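Local coordinates for NADH oxidoreductase (PDB 3PI7), which probably binds NADPH and works as an NAD(P)H-dependent oxidoreductase, perhaps a quinone reductase, built from a GroES-like and a Rossmann-fold domain, at residues Pro49-Ile54 with Tyr123-Ala128; Arg107-Thr112 with Ile132-Thr137. One frame throughout, in Å; residues are numbered along the deposited sequence. Where two conformers were deposited one is given.

Contact 1 (Pro49-Ile54 with Tyr123-Ala128); sequences PSQVLI and YAVAEA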
loop_
_atom_site.group_PDB
_atom_site.type_symbol
_atom_site.label_atom_id
_atom_site.label_comp_id
_atom_site.label_asym_id
_atom_site.label_seq_id
_atom_site.Cartn_x
_atom_site.Cartn_y
_atom_site.Cartn_z
ATOM N N PRO A 49 12.102 1.373 37.391
ATOM C CA PRO A 49 11.643 2.685 37.923
ATOM C C PRO A 49 10.291 3.196 37.403
ATOM O O PRO A 49 9.544 3.747 38.200
ATOM C CB PRO A 49 12.767 3.636 37.514
ATOM C CG PRO A 49 13.979 2.766 37.524
ATOM C CD PRO A 49 13.526 1.423 36.998
ATOM N N SER A 50 9.963 2.985 36.116
ATOM C CA SER A 50 8.732 3.470 35.475
ATOM C C SER A 50 7.643 2.400 35.418
ATOM O O SER A 50 6.609 2.611 34.779
ATOM C CB SER A 50 9.046 3.927 34.043
ATOM O OG SER A 50 9.519 2.845 33.245
ATOM N N GLN A 51 7.876 1.248 36.076
ATOM C CA GLN A 51 6.979 0.099 35.979
ATOM C C GLN A 51 6.263 -0.235 37.265
ATOM O O GLN A 51 6.629 0.223 38.348
ATOM C CB GLN A 51 7.784 -1.142 35.547
ATOM C CG GLN A 51 8.516 -0.981 34.231
ATOM C CD GLN A 51 9.337 -2.207 33.903
ATOM O OE1 GLN A 51 9.965 -2.841 34.773
ATOM N NE2 GLN A 51 9.356 -2.567 32.634
ATOM N N VAL A 52 5.230 -1.077 37.128
ATOM C CA VAL A 52 4.453 -1.549 38.239
ATOM C C VAL A 52 4.371 -3.059 38.172
ATOM O O VAL A 52 4.441 -3.646 37.085
ATOM C CB VAL A 52 3.041 -0.901 38.288
ATOM C CG1 VAL A 52 3.140 0.582 38.615
ATOM C CG2 VAL A 52 2.287 -1.137 36.968
ATOM N N LEU A 53 4.261 -3.670 39.335
ATOM C CA LEU A 53 4.081 -5.113 39.465
ATOM C C LEU A 53 2.623 -5.331 39.779
ATOM O O LEU A 53 2.102 -4.810 40.788
ATOM C CB LEU A 53 4.969 -5.659 40.595
ATOM C CG LEU A 53 4.898 -7.152 40.764
ATOM C CD1 LEU A 53 5.522 -7.887 39.554
ATOM C CD2 LEU A 53 5.520 -7.585 42.047
ATOM N N ILE A 54 1.959 -6.080 38.924
ATOM C CA ILE A 54 0.523 -6.310 39.064
ATOM C C ILE A 54 0.223 -7.740 39.481
ATOM O O ILE A 54 0.675 -8.682 38.813
ATOM C CB ILE A 54 -0.178 -5.985 37.724
ATOM C CG1 ILE A 54 0.091 -4.519 37.255
ATOM C CG2 ILE A 54 -1.675 -6.208 37.832
ATOM C CD1 ILE A 54 0.474 -4.447 35.899
ATOM N N TYR A 123 1.772 -12.647 38.693
ATOM C CA TYR A 123 2.253 -11.265 38.723
ATOM C C TYR A 123 2.836 -10.912 37.375
ATOM O O TYR A 123 3.627 -11.688 36.827
ATOM C CB TYR A 123 3.323 -11.059 39.827
ATOM C CG TYR A 123 2.759 -11.354 41.198
ATOM C CD1 TYR A 123 2.667 -12.668 41.669
ATOM C CD2 TYR A 123 2.196 -10.343 41.970
ATOM C CE1 TYR A 123 2.005 -12.969 42.857
ATOM C CE2 TYR A 123 1.552 -10.631 43.173
ATOM C CZ TYR A 123 1.473 -11.945 43.618
ATOM O OH TYR A 123 0.823 -12.241 44.775
ATOM N N ALA A 124 2.482 -9.731 36.865
ATOM C CA ALA A 124 2.991 -9.229 35.575
ATOM C C ALA A 124 3.640 -7.893 35.801
ATOM O O ALA A 124 3.422 -7.273 36.849
ATOM C CB ALA A 124 1.838 -9.097 34.575
ATOM N N VAL A 125 4.460 -7.455 34.853
ATOM C CA VAL A 125 5.061 -6.130 34.939
ATOM C C VAL A 125 4.551 -5.311 33.762
ATOM O O VAL A 125 4.502 -5.811 32.633
ATOM C CB VAL A 125 6.615 -6.181 34.973
ATOM C CG1 VAL A 125 7.215 -4.778 34.920
ATOM C CG2 VAL A 125 7.104 -6.930 36.198
ATOM N N ALA A 126 4.149 -4.075 34.023
ATOM C CA ALA A 126 3.767 -3.176 32.953
ATOM C C ALA A 126 4.341 -1.822 33.229
ATOM O O ALA A 126 4.601 -1.477 34.394
ATOM C CB ALA A 126 2.220 -3.111 32.849
ATOM N N GLU A 127 4.480 -1.012 32.191
ATOM C CA GLU A 127 4.819 0.412 32.379
ATOM C C GLU A 127 3.671 1.067 33.092
ATOM O O GLU A 127 2.514 0.713 32.817
ATOM C CB GLU A 127 5.021 1.104 31.005
ATOM C CG GLU A 127 6.257 0.613 30.288
ATOM C CD GLU A 127 7.572 0.927 30.977
ATOM O OE1 GLU A 127 7.645 1.945 31.698
ATOM O OE2 GLU A 127 8.494 0.089 30.881
ATOM N N ALA A 128 3.948 2.034 33.994
ATOM C CA ALA A 128 2.851 2.766 34.656
ATOM C C ALA A 128 1.923 3.359 33.592
ATOM O O ALA A 128 0.678 3.288 33.700
ATOM C CB ALA A 128 3.417 3.857 35.550
HETATM O O HOH W 1 10.986 0.835 31.469
#
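Gln51 and Glu127 form the non-hydrogen-bonded pair where antiparallel strands 51-56 and 123-127 begin and end their pairing; their side chains set off in diverging directions and meet at their polar ends. The side chain of Gln51 can be followed outward. Its CB lies 3.4 Å from the carbonyl O of Ala126. CG, anti to the carbonyl carbon (chi1 -58°), passes Glu127 OE2, and CD rests on Val125 CG1. At the tip the amide divides its work: OE1 accepts from Gly48 N and also lies against Val125 CG1, while NE2 gives a long hydrogen bond of 3.3 Å to Glu127 OE2, reaching it from above the carboxylate plane. An amide suits this place because it both accepts and donates.

The other carboxylate oxygen is gripped more closely. Ser50 OG donates to the syn lone pair of Glu127 OE1 at 2.6 Å, and one water donates to both Ser50 OG and Glu127 OE2. The bend at chi2 (-65°) brings CD of Glu127 round toward Ser50 and Gln51.

Backbone bonds continue the ladder. Val52 and Ala126 exchange two, as do Ile54 and Ala124, and Ala128 N closes the end on Ser50 O at 2.8 Å. Leu53 CD1 packs against Val125 CG2 (3.8 Å) and Tyr123 CB. On the other face Ile54 CD1 meets Ala126 CB at 3.8 Å, a small methyl matched to a long branched chain.

Strand 51-56 thus has 123-127 on one side and 86-94 on the other within the GroES-like sheet. Phe110 of strand 107-111 covers Ile54, Ala124 and Ala126, while helix 98-103 packs on Val52 and Ala128.

Contact 2 (Arg107-Thr112 with Ile132-Thr137); sequences RVAFAT and IPLLDT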
loop_
_atom_site.group_PDB
_atom_site.type_symbol
_atom_site.label_atom_id
_atom_site.label_comp_id
_atom_site.label_asym_id
_atom_site.label_seq_id
_atom_site.Cartn_x
_atom_site.Cartn_y
_atom_site.Cartn_z
ATOM N N ARG A 107 -6.499 -0.940 41.149
ATOM C CA ARG A 107 -6.921 -1.999 40.274
ATOM C C ARG A 107 -6.878 -1.423 38.869
ATOM O O ARG A 107 -7.439 -0.344 38.628
ATOM C CB ARG A 107 -8.308 -2.414 40.684
ATOM C CG ARG A 107 -8.987 -3.375 39.768
ATOM C CD ARG A 107 -10.376 -3.554 40.351
ATOM N NE ARG A 107 -11.256 -2.381 40.194
ATOM C CZ ARG A 107 -12.484 -2.479 39.699
ATOM N NH1 ARG A 107 -12.965 -3.661 39.328
ATOM N NH2 ARG A 107 -13.237 -1.394 39.553
ATOM N N VAL A 108 -6.143 -2.081 37.978
ATOM C CA VAL A 108 -5.905 -1.543 36.653
ATOM C C VAL A 108 -6.111 -2.550 35.564
ATOM O O VAL A 108 -5.888 -3.747 35.762
ATOM C CB VAL A 108 -4.430 -1.002 36.518
ATOM C CG1 VAL A 108 -4.165 0.220 37.397
ATOM C CG2 VAL A 108 -3.394 -2.105 36.773
ATOM N N ALA A 109 -6.483 -2.051 34.396
ATOM C CA ALA A 109 -6.372 -2.803 33.153
ATOM C C ALA A 109 -4.941 -2.561 32.726
ATOM O O ALA A 109 -4.441 -1.443 32.931
ATOM C CB ALA A 109 -7.350 -2.269 32.120
ATOM N N PHE A 110 -4.231 -3.561 32.202
ATOM C CA PHE A 110 -2.852 -3.266 31.848
ATOM C C PHE A 110 -2.432 -3.975 30.572
ATOM O O PHE A 110 -2.994 -5.011 30.236
ATOM C CB PHE A 110 -1.893 -3.630 32.985
ATOM C CG PHE A 110 -1.848 -5.105 33.269
ATOM C CD1 PHE A 110 -2.753 -5.688 34.151
ATOM C CD2 PHE A 110 -0.882 -5.909 32.680
ATOM C CE1 PHE A 110 -2.725 -7.070 34.401
ATOM C CE2 PHE A 110 -0.872 -7.287 32.907
ATOM C CZ PHE A 110 -1.784 -7.850 33.777
ATOM N N ALA A 111 -1.396 -3.438 29.927
ATOM C CA ALA A 111 -0.778 -4.003 28.740
ATOM C C ALA A 111 0.695 -4.135 29.078
ATOM O O ALA A 111 1.308 -3.181 29.557
ATOM C CB ALA A 111 -1.021 -3.101 27.524
ATOM N N THR A 112 1.233 -5.335 28.941
ATOM C CA THR A 112 2.621 -5.591 29.344
ATOM C C THR A 112 3.631 -5.080 28.342
ATOM O O THR A 112 4.786 -4.828 28.727
ATOM C CB THR A 112 2.809 -7.091 29.611
ATOM O OG1 THR A 112 2.460 -7.807 28.425
ATOM C CG2 THR A 112 1.939 -7.579 30.728
ATOM N N ILE A 132 -4.473 1.359 33.143
ATOM C CA ILE A 132 -5.653 2.213 33.218
ATOM C C ILE A 132 -6.307 1.944 34.548
ATOM O O ILE A 132 -6.901 0.873 34.704
ATOM C CB ILE A 132 -6.648 1.972 32.045
ATOM C CG1 ILE A 132 -6.015 2.209 30.661
ATOM C CG2 ILE A 132 -7.952 2.752 32.254
ATOM C CD1 ILE A 132 -6.912 1.757 29.487
ATOM N N PRO A 133 -6.204 2.864 35.531
ATOM C CA PRO A 133 -6.892 2.628 36.798
ATOM C C PRO A 133 -8.378 2.538 36.515
ATOM O O PRO A 133 -8.945 3.360 35.779
ATOM C CB PRO A 133 -6.511 3.835 37.653
ATOM C CG PRO A 133 -5.266 4.407 36.990
ATOM C CD PRO A 133 -5.526 4.172 35.524
ATOM N N LEU A 134 -8.984 1.478 36.992
ATOM C CA LEU A 134 -10.385 1.352 36.698
ATOM C C LEU A 134 -11.203 2.146 37.661
ATOM O O LEU A 134 -10.829 2.293 38.848
ATOM C CB LEU A 134 -10.819 -0.116 36.744
ATOM C CG LEU A 134 -10.050 -1.105 35.882
ATOM C CD1 LEU A 134 -10.571 -2.511 36.125
ATOM C CD2 LEU A 134 -10.141 -0.749 34.412
ATOM N N LEU A 135 -12.325 2.678 37.168
ATOM C CA LEU A 135 -13.304 3.363 38.010
ATOM C C LEU A 135 -13.741 2.350 39.066
ATOM O O LEU A 135 -13.811 1.159 38.752
ATOM C CB LEU A 135 -14.475 3.826 37.139
ATOM C CG LEU A 135 -15.651 4.497 37.820
ATOM C CD1 LEU A 135 -15.294 5.903 38.307
ATOM C CD2 LEU A 135 -16.799 4.574 36.884
ATOM N N ASP A 136 -13.962 2.800 40.309
ATOM C CA ASP A 136 -14.310 1.930 41.450
ATOM C C ASP A 136 -15.516 0.999 41.199
ATOM O O ASP A 136 -15.549 -0.103 41.759
ATOM C CB ASP A 136 -14.578 2.786 42.696
ATOM C CG ASP A 136 -15.727 3.771 42.516
ATOM O OD1 ASP A 136 -15.647 4.626 41.593
ATOM O OD2 ASP A 136 -16.698 3.695 43.293
ATOM N N THR A 137 -16.459 1.422 40.330
ATOM C CA THR A 137 -17.689 0.697 40.010
ATOM C C THR A 137 -17.596 -0.147 38.703
ATOM O O THR A 137 -18.554 -0.854 38.375
ATOM C CB THR A 137 -18.855 1.680 39.953
ATOM O OG1 THR A 137 -18.604 2.674 38.956
ATOM C CG2 THR A 137 -19.102 2.341 41.293
HETATM O O HOH W 2 -11.020 0.426 40.725
#
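The GroES-like domain carries a short antiparallel pairing here, in which strand 107-111 meets the end of strand 131-133 and the loop that follows it. Ala109 and Ile132 form a hydrogen-bonded pair, Ala109 N to Ile132 O and Ile132 N to Ala109 O, the latter 2.8 Å. Val108 and Pro133 make the next, non-hydrogen-bonded pair. Here Pro133 is not asked for an N-H toward strand 107-111, so the lack of one costs nothing; Val108 CG1 packs against Pro133 CA at 3.7 Å. One residue on, Leu134 N reaches Arg107 O at 2.9 Å in a nearly straight bond (173°), extending the pairing past the last strand residue.

Leu134 then serves two neighbours with its two methyls. CD2 touches Ala109 CB at 3.9 Å, where a small residue admits the leucine branch. CD1 lies over the centre of the Arg107 guanidinium, 4.0 Å above its plane, and the two side chains cross at about a right angle. In the arginine, chi1 (172°) sends CG off anti to the backbone N, and the bend at chi3 (71°), which places NE, breaks the extended run of the side chain just before the flat head that lies against Leu134 CD1. A long chain with a flat, many-donor head suits this place, since it covers an apolar side chain and still reaches polar partners: NH1 forms a salt bridge with Asp140 and NH2 a hydrogen bond to Val138 O. An alanine here would probably leave Asp140 without this charged mate and uncover one side of Leu134.

Helix 298-313 lies against this loop, with Gln309 hydrogen-bonded to Pro133 O and Leu135 N. In the plane of the guanidinium, at its edge, a water accepts from Arg107 NE at 2.9 Å and donates to Leu134 O at 2.7 Å.

Both contacts belong to the same mixed sheet of the GroES-like domain, with centres about 12 Å apart. Along the chain their segments alternate: 49-54, 107-112, 123-128, then 132-137, so the two pairings interlock in sequence. Strand 86-94 joins them in the sheet, pairing with 51-56 and with 107-111. They also touch directly: Phe110, on the strand of contact 2, packs on contact 1, and Ala126 CB lies 3.4 Å from Ala111 O. Contact 2 in turn borders helix 298-313, so the pair links the domain's interior to that helix.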